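PDB 6CCG: methyl-CpG-binding domain protein 3 from Homo sapiens, which binds methylated CpG DNA through its methyl-CpG-binding domain and probably acts in transcriptional regulation. Local coordinates for residues P11-G16 against G57-S62; W17-V22 against R33-Y38. All blocks are in the same frame, centred on the assembly; numbering follows the deposited sequence.

Contact 1: residues P11-G16 against G57-S62; sequences PALPQG and GSMDLS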
# COMPACT_ATOMS: atom_id res chain seq x y z
N PRO A 11 7.10 4.56 5.22
CA PRO A 11 8.47 4.35 5.67
C PRO A 11 8.93 2.89 5.63
O PRO A 11 10.09 2.66 5.70
CB PRO A 11 8.47 4.91 7.10
CG PRO A 11 7.07 4.86 7.55
CD PRO A 11 6.21 5.01 6.34
N ALA A 12 8.02 1.94 5.55
CA ALA A 12 8.40 0.53 5.42
C ALA A 12 8.95 0.16 4.02
O ALA A 12 9.49 -0.91 3.86
CB ALA A 12 7.22 -0.36 5.77
N LEU A 13 8.78 1.05 3.03
CA LEU A 13 9.22 0.83 1.64
C LEU A 13 10.34 1.84 1.27
O LEU A 13 10.62 2.75 2.03
CB LEU A 13 8.01 0.96 0.69
CG LEU A 13 6.84 -0.01 0.93
CD1 LEU A 13 5.67 0.36 0.06
CD2 LEU A 13 7.26 -1.44 0.67
N PRO A 14 10.99 1.68 0.09
CA PRO A 14 12.12 2.57 -0.22
C PRO A 14 11.69 4.03 -0.37
O PRO A 14 10.47 4.33 -0.42
CB PRO A 14 12.64 2.01 -1.56
CG PRO A 14 12.26 0.59 -1.54
CD PRO A 14 10.86 0.62 -0.92
N GLN A 15 12.67 4.90 -0.43
CA GLN A 15 12.46 6.35 -0.59
C GLN A 15 11.53 6.65 -1.74
O GLN A 15 11.66 6.08 -2.84
CB GLN A 15 13.81 7.08 -0.83
N GLY A 16 10.54 7.50 -1.47
CA GLY A 16 9.58 7.94 -2.47
C GLY A 16 8.32 7.09 -2.66
O GLY A 16 7.44 7.50 -3.37
N GLY A 57 12.81 -8.21 -5.23
CA GLY A 57 14.27 -8.29 -5.37
C GLY A 57 14.95 -7.26 -4.49
O GLY A 57 15.68 -7.62 -3.56
N SER A 58 14.68 -5.98 -4.77
CA SER A 58 15.18 -4.81 -3.99
C SER A 58 15.20 -5.00 -2.47
O SER A 58 16.11 -4.49 -1.80
CB SER A 58 14.30 -3.57 -4.27
OG SER A 58 14.29 -3.22 -5.64
N MET A 59 14.19 -5.69 -1.92
CA MET A 59 14.04 -5.82 -0.47
C MET A 59 13.21 -7.02 -0.05
O MET A 59 12.44 -7.58 -0.84
CB MET A 59 13.36 -4.57 0.06
CG MET A 59 11.97 -4.35 -0.53
SD MET A 59 11.22 -2.89 0.11
CE MET A 59 10.78 -3.37 1.77
N ASP A 60 13.32 -7.33 1.23
CA ASP A 60 12.58 -8.41 1.87
C ASP A 60 11.12 -7.97 2.15
O ASP A 60 10.88 -7.12 3.00
CB ASP A 60 13.28 -8.76 3.19
CG ASP A 60 12.74 -10.01 3.87
OD1 ASP A 60 11.79 -10.65 3.36
OD2 ASP A 60 13.30 -10.36 4.93
N LEU A 61 10.17 -8.54 1.42
CA LEU A 61 8.72 -8.31 1.68
C LEU A 61 8.02 -9.47 2.38
O LEU A 61 6.79 -9.44 2.51
CB LEU A 61 7.97 -7.98 0.38
CG LEU A 61 8.29 -6.68 -0.31
CD1 LEU A 61 7.45 -6.57 -1.56
CD2 LEU A 61 8.04 -5.47 0.57
N SER A 62 8.76 -10.45 2.88
CA SER A 62 8.13 -11.63 3.50
C SER A 62 7.25 -11.27 4.72
O SER A 62 6.19 -11.86 4.91
CB SER A 62 9.17 -12.68 3.87
OG SER A 62 10.17 -12.12 4.69

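Contact 2: residues W17-V22 against R33-Y38; sequences WEREEV and RDVFYY. With nucleotides of chain C.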
# COMPACT_ATOMS: atom_id res chain seq x y z
N TRP A 17 8.24 5.89 -2.03
CA TRP A 17 7.04 5.07 -2.15
C TRP A 17 5.98 5.61 -1.18
O TRP A 17 6.30 5.96 -0.03
CB TRP A 17 7.30 3.59 -1.84
CG TRP A 17 7.94 2.84 -2.98
CD1 TRP A 17 9.28 2.85 -3.33
CD2 TRP A 17 7.30 1.94 -3.88
NE1 TRP A 17 9.50 2.02 -4.40
CE2 TRP A 17 8.31 1.45 -4.77
CE3 TRP A 17 5.98 1.50 -4.05
CZ2 TRP A 17 8.03 0.54 -5.80
CZ3 TRP A 17 5.70 0.62 -5.06
CH2 TRP A 17 6.75 0.13 -5.94
N GLU A 18 4.75 5.67 -1.64
CA GLU A 18 3.64 6.19 -0.80
C GLU A 18 2.55 5.17 -0.60
O GLU A 18 2.38 4.27 -1.45
CB GLU A 18 3.10 7.46 -1.42
CG GLU A 18 4.05 8.63 -1.28
CD GLU A 18 3.63 9.87 -2.03
OE1 GLU A 18 2.55 9.88 -2.66
OE2 GLU A 18 4.39 10.83 -1.97
N ARG A 19 1.83 5.29 0.53
CA ARG A 19 0.69 4.42 0.88
C ARG A 19 -0.60 5.28 0.93
O ARG A 19 -0.57 6.40 1.38
CB ARG A 19 0.92 3.78 2.26
CG ARG A 19 -0.24 2.90 2.76
CD ARG A 19 0.13 2.13 4.06
NE ARG A 19 -1.02 1.33 4.53
CZ ARG A 19 -2.03 1.81 5.25
NH1 ARG A 19 -2.07 3.10 5.64
NH2 ARG A 19 -3.01 0.99 5.62
N GLU A 20 -1.70 4.72 0.43
CA GLU A 20 -2.98 5.43 0.37
C GLU A 20 -4.08 4.52 0.88
O GLU A 20 -4.11 3.33 0.56
CB GLU A 20 -3.31 5.86 -1.07
CG GLU A 20 -4.68 6.51 -1.26
CD GLU A 20 -4.95 6.82 -2.72
OE1 GLU A 20 -5.09 5.87 -3.52
OE2 GLU A 20 -5.01 8.02 -3.05
N GLU A 21 -4.97 5.10 1.71
CA GLU A 21 -6.19 4.45 2.18
C GLU A 21 -7.34 5.21 1.58
O GLU A 21 -7.36 6.44 1.67
CB GLU A 21 -6.32 4.56 3.69
CG GLU A 21 -5.28 3.83 4.48
CD GLU A 21 -5.44 4.06 5.97
OE1 GLU A 21 -6.52 4.45 6.42
OE2 GLU A 21 -4.47 3.83 6.70
N VAL A 22 -8.29 4.51 0.96
CA VAL A 22 -9.45 5.12 0.32
C VAL A 22 -10.70 4.40 0.86
O VAL A 22 -11.01 3.32 0.41
CB VAL A 22 -9.42 4.97 -1.22
CG1 VAL A 22 -10.64 5.66 -1.85
CG2 VAL A 22 -8.12 5.53 -1.80
N ARG A 33 -11.86 0.04 3.77
CA ARG A 33 -10.74 0.87 3.37
C ARG A 33 -9.91 0.04 2.41
O ARG A 33 -9.34 -0.93 2.81
CB ARG A 33 -9.92 1.29 4.61
CG ARG A 33 -10.78 1.83 5.76
CD ARG A 33 -9.94 2.37 6.93
NE ARG A 33 -9.23 3.57 6.52
CZ ARG A 33 -9.77 4.79 6.37
NH1 ARG A 33 -11.05 5.01 6.62
NH2 ARG A 33 -8.99 5.82 5.96
N ASP A 34 -9.91 0.42 1.15
CA ASP A 34 -8.93 -0.11 0.18
C ASP A 34 -7.60 0.59 0.43
O ASP A 34 -7.55 1.81 0.71
CB ASP A 34 -9.37 0.16 -1.26
CG ASP A 34 -10.64 -0.55 -1.60
OD1 ASP A 34 -10.63 -1.80 -1.75
OD2 ASP A 34 -11.69 0.14 -1.67
N VAL A 35 -6.52 -0.19 0.31
CA VAL A 35 -5.16 0.28 0.50
C VAL A 35 -4.42 0.13 -0.84
O VAL A 35 -4.49 -0.93 -1.46
CB VAL A 35 -4.47 -0.54 1.61
CG1 VAL A 35 -2.97 -0.18 1.73
CG2 VAL A 35 -5.19 -0.30 2.91
N PHE A 36 -3.76 1.21 -1.27
CA PHE A 36 -2.95 1.26 -2.46
C PHE A 36 -1.52 1.72 -2.09
O PHE A 36 -1.33 2.37 -1.05
CB PHE A 36 -3.56 2.22 -3.46
CG PHE A 36 -5.00 1.90 -3.80
CD1 PHE A 36 -5.30 0.78 -4.56
CD2 PHE A 36 -6.05 2.64 -3.24
CE1 PHE A 36 -6.67 0.43 -4.85
CE2 PHE A 36 -7.38 2.34 -3.55
CZ PHE A 36 -7.69 1.22 -4.35
N TYR A 37 -0.56 1.36 -2.93
CA TYR A 37 0.82 1.90 -2.86
C TYR A 37 1.21 2.54 -4.20
O TYR A 37 0.76 2.10 -5.27
CB TYR A 37 1.82 0.82 -2.48
CG TYR A 37 1.57 0.31 -1.10
CD1 TYR A 37 2.15 0.93 0.00
CD2 TYR A 37 0.66 -0.72 -0.88
CE1 TYR A 37 1.86 0.50 1.30
CE2 TYR A 37 0.36 -1.16 0.40
CZ TYR A 37 0.97 -0.57 1.48
OH TYR A 37 0.68 -1.02 2.70
N TYR A 38 2.01 3.59 -4.13
CA TYR A 38 2.45 4.29 -5.33
C TYR A 38 3.95 4.25 -5.36
O TYR A 38 4.61 4.55 -4.35
CB TYR A 38 1.93 5.72 -5.36
CG TYR A 38 0.42 5.78 -5.49
CD1 TYR A 38 -0.40 5.69 -4.38
CD2 TYR A 38 -0.19 5.93 -6.75
CE1 TYR A 38 -1.79 5.74 -4.50
CE2 TYR A 38 -1.57 5.99 -6.90
CZ TYR A 38 -2.38 5.90 -5.77
OH TYR A 38 -3.76 5.96 -5.92
N1 5CM C 6 -15.87 -2.08 -6.27
C2 5CM C 6 -15.43 -3.17 -7.09
N3 5CM C 6 -14.10 -3.47 -7.20
C4 5CM C 6 -13.16 -2.73 -6.54
C5 5CM C 6 -13.59 -1.60 -5.69
C5A 5CM C 6 -12.63 -0.71 -4.92
C6 5CM C 6 -14.95 -1.32 -5.59
O2 5CM C 6 -16.20 -3.92 -7.72
N4 5CM C 6 -11.86 -3.08 -6.71
C1' 5CM C 6 -17.30 -1.78 -6.15
C2' 5CM C 6 -17.90 -2.51 -4.98
C3' 5CM C 6 -18.90 -1.59 -4.36
C4' 5CM C 6 -18.90 -0.43 -5.33
O4' 5CM C 6 -17.59 -0.41 -5.91
O3' 5CM C 6 -20.21 -2.12 -4.40
C5' 5CM C 6 -19.26 0.86 -4.70
O5' 5CM C 6 -18.11 1.43 -4.12
P 5CM C 6 -18.09 2.98 -4.35
OP1 5CM C 6 -19.51 3.36 -4.53
OP2 5CM C 6 -17.22 3.67 -3.30
O HOH W 1 -11.71 2.57 -2.17

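Contact 1: residues P11-G16 against G57-S62
Met59 reaches across to Ala12, Leu13 and Pro14, and nearly everything that joins P11-G16 to G57-S62 passes through its thioether. By van der Waals contact, Met59 SD lies against the ring of Pro14, 3.7 Å from Pro14 CD and a little farther from Pro14 CG. The methyl beyond it turns away from the proline: chi3 of -74° bends the chain at its end and places Met59 CE 4.2 Å from Leu13 CD2, the two side chains crossing at about a right angle. Leu13 CD2 also meets Leu61 CD2, at 4.1 Å, so a single methyl of Leu13 touches both partners. The one approach to a polar atom is that of Met59 CE to the carbonyl oxygen Ala12 O, at 3.5 Å. An alanine in place of Met59 would probably open a gap beside Pro14 and Leu13, leaving the methyl contact of Leu13 with Leu61 as the main direct touch between the two loops.

The hydrogen bonds stay within G57-S62. Asp60 OD1 accepts from Ser62 N at 3.1 Å, above the carboxylate plane, which makes an Asx turn, and also from Ser62 OG at 2.6 Å, on its syn side. Two bonds thus hold one carboxylate oxygen and fix the turn that follows Met59.

Helix 48-55 meets both loops, Leu55 touching Leu13, Pro14 and Leu61, while Phe64 packs on Ala12 and Leu13. Here the loop between strands 6-9 and 18-23 of the methyl-CpG-binding domain meets the loop that follows the helix. The direct contact between the loops contains no hydrogen bond or salt bridge and rests on apolar packing, an interface that depends on fit more than on direction.

Contact 2: residues W17-V22 against R33-Y38
Glu18 to Val22 pair with Asp34 to Tyr38 as antiparallel strands, their axes 157° apart in direction. Glu18-Tyr38, Glu20-Phe36 and Val22-Asp34 are hydrogen-bonded pairs, alternating with the non-hydrogen-bonded pairs Arg19-Tyr37 and Glu21-Val35. The last rung is uneven: Val22 N gives a 2.8 Å bond to Asp34 O, whereas Asp34 N stands 3.2 Å from Val22 O and well above the carbonyl plane.

On the face of Glu20, Tyr38 OH donates to Glu20 OE1 at 2.7 Å, from above a carboxylate nearly perpendicular to the tyrosine ring. Val22 CG2 meets the edge of the Phe36 ring, 3.7 Å from Phe36 CE2.

These strands form the central hairpin of the methyl-CpG-binding domain's four-stranded sheet, and one end reaches DNA. Asp34 OD2 lies 3.5 Å from the methyl carbon C5A of 5-methylcytosine 6 of chain C; the same oxygen is salt-bridged to Arg24 and shares a water with Val22 O.

The opposite face carries a salt-bridge network. Arg33 approaches Glu21 side-on, NE and NH2 both 2.9 Å from Glu21 OE1, while Arg19 NH1 donates to the anti lone pair of Glu21 OE2 at 2.7 Å, so each carboxylate oxygen serves a different arginine. Arg19 CG is anti to the backbone N (chi1 177°), and its extended chain runs side by side with Tyr37, with Arg19 CG 3.5 Å from Tyr37 CE1. Tyr37 OH bonds to Phe66 O, and Arg19 NH2 to Arg67 O.

Contact 2 lies near the centre of the chain and contact 1 toward its periphery, although Leu13 and Leu61 are buried there. Strand pairing gives contact 2 a dense set of backbone bonds, with a salt-bridge network on one face; contact 1, between irregular loops, buries far less surface and has no hydrogen bond or salt bridge across it. The two meet directly, Leu13 CD1 lying 3.6 Å from Tyr37 CD1. They also share helix 48-55: Leu55 touches the loops of contact 1 and Trp17 of contact 2, and Leu51 touches Trp17 and Tyr37. Only contact 2 reaches the DNA; contact 1 stays about 9 Å from the bound nucleic acid at its nearest atom.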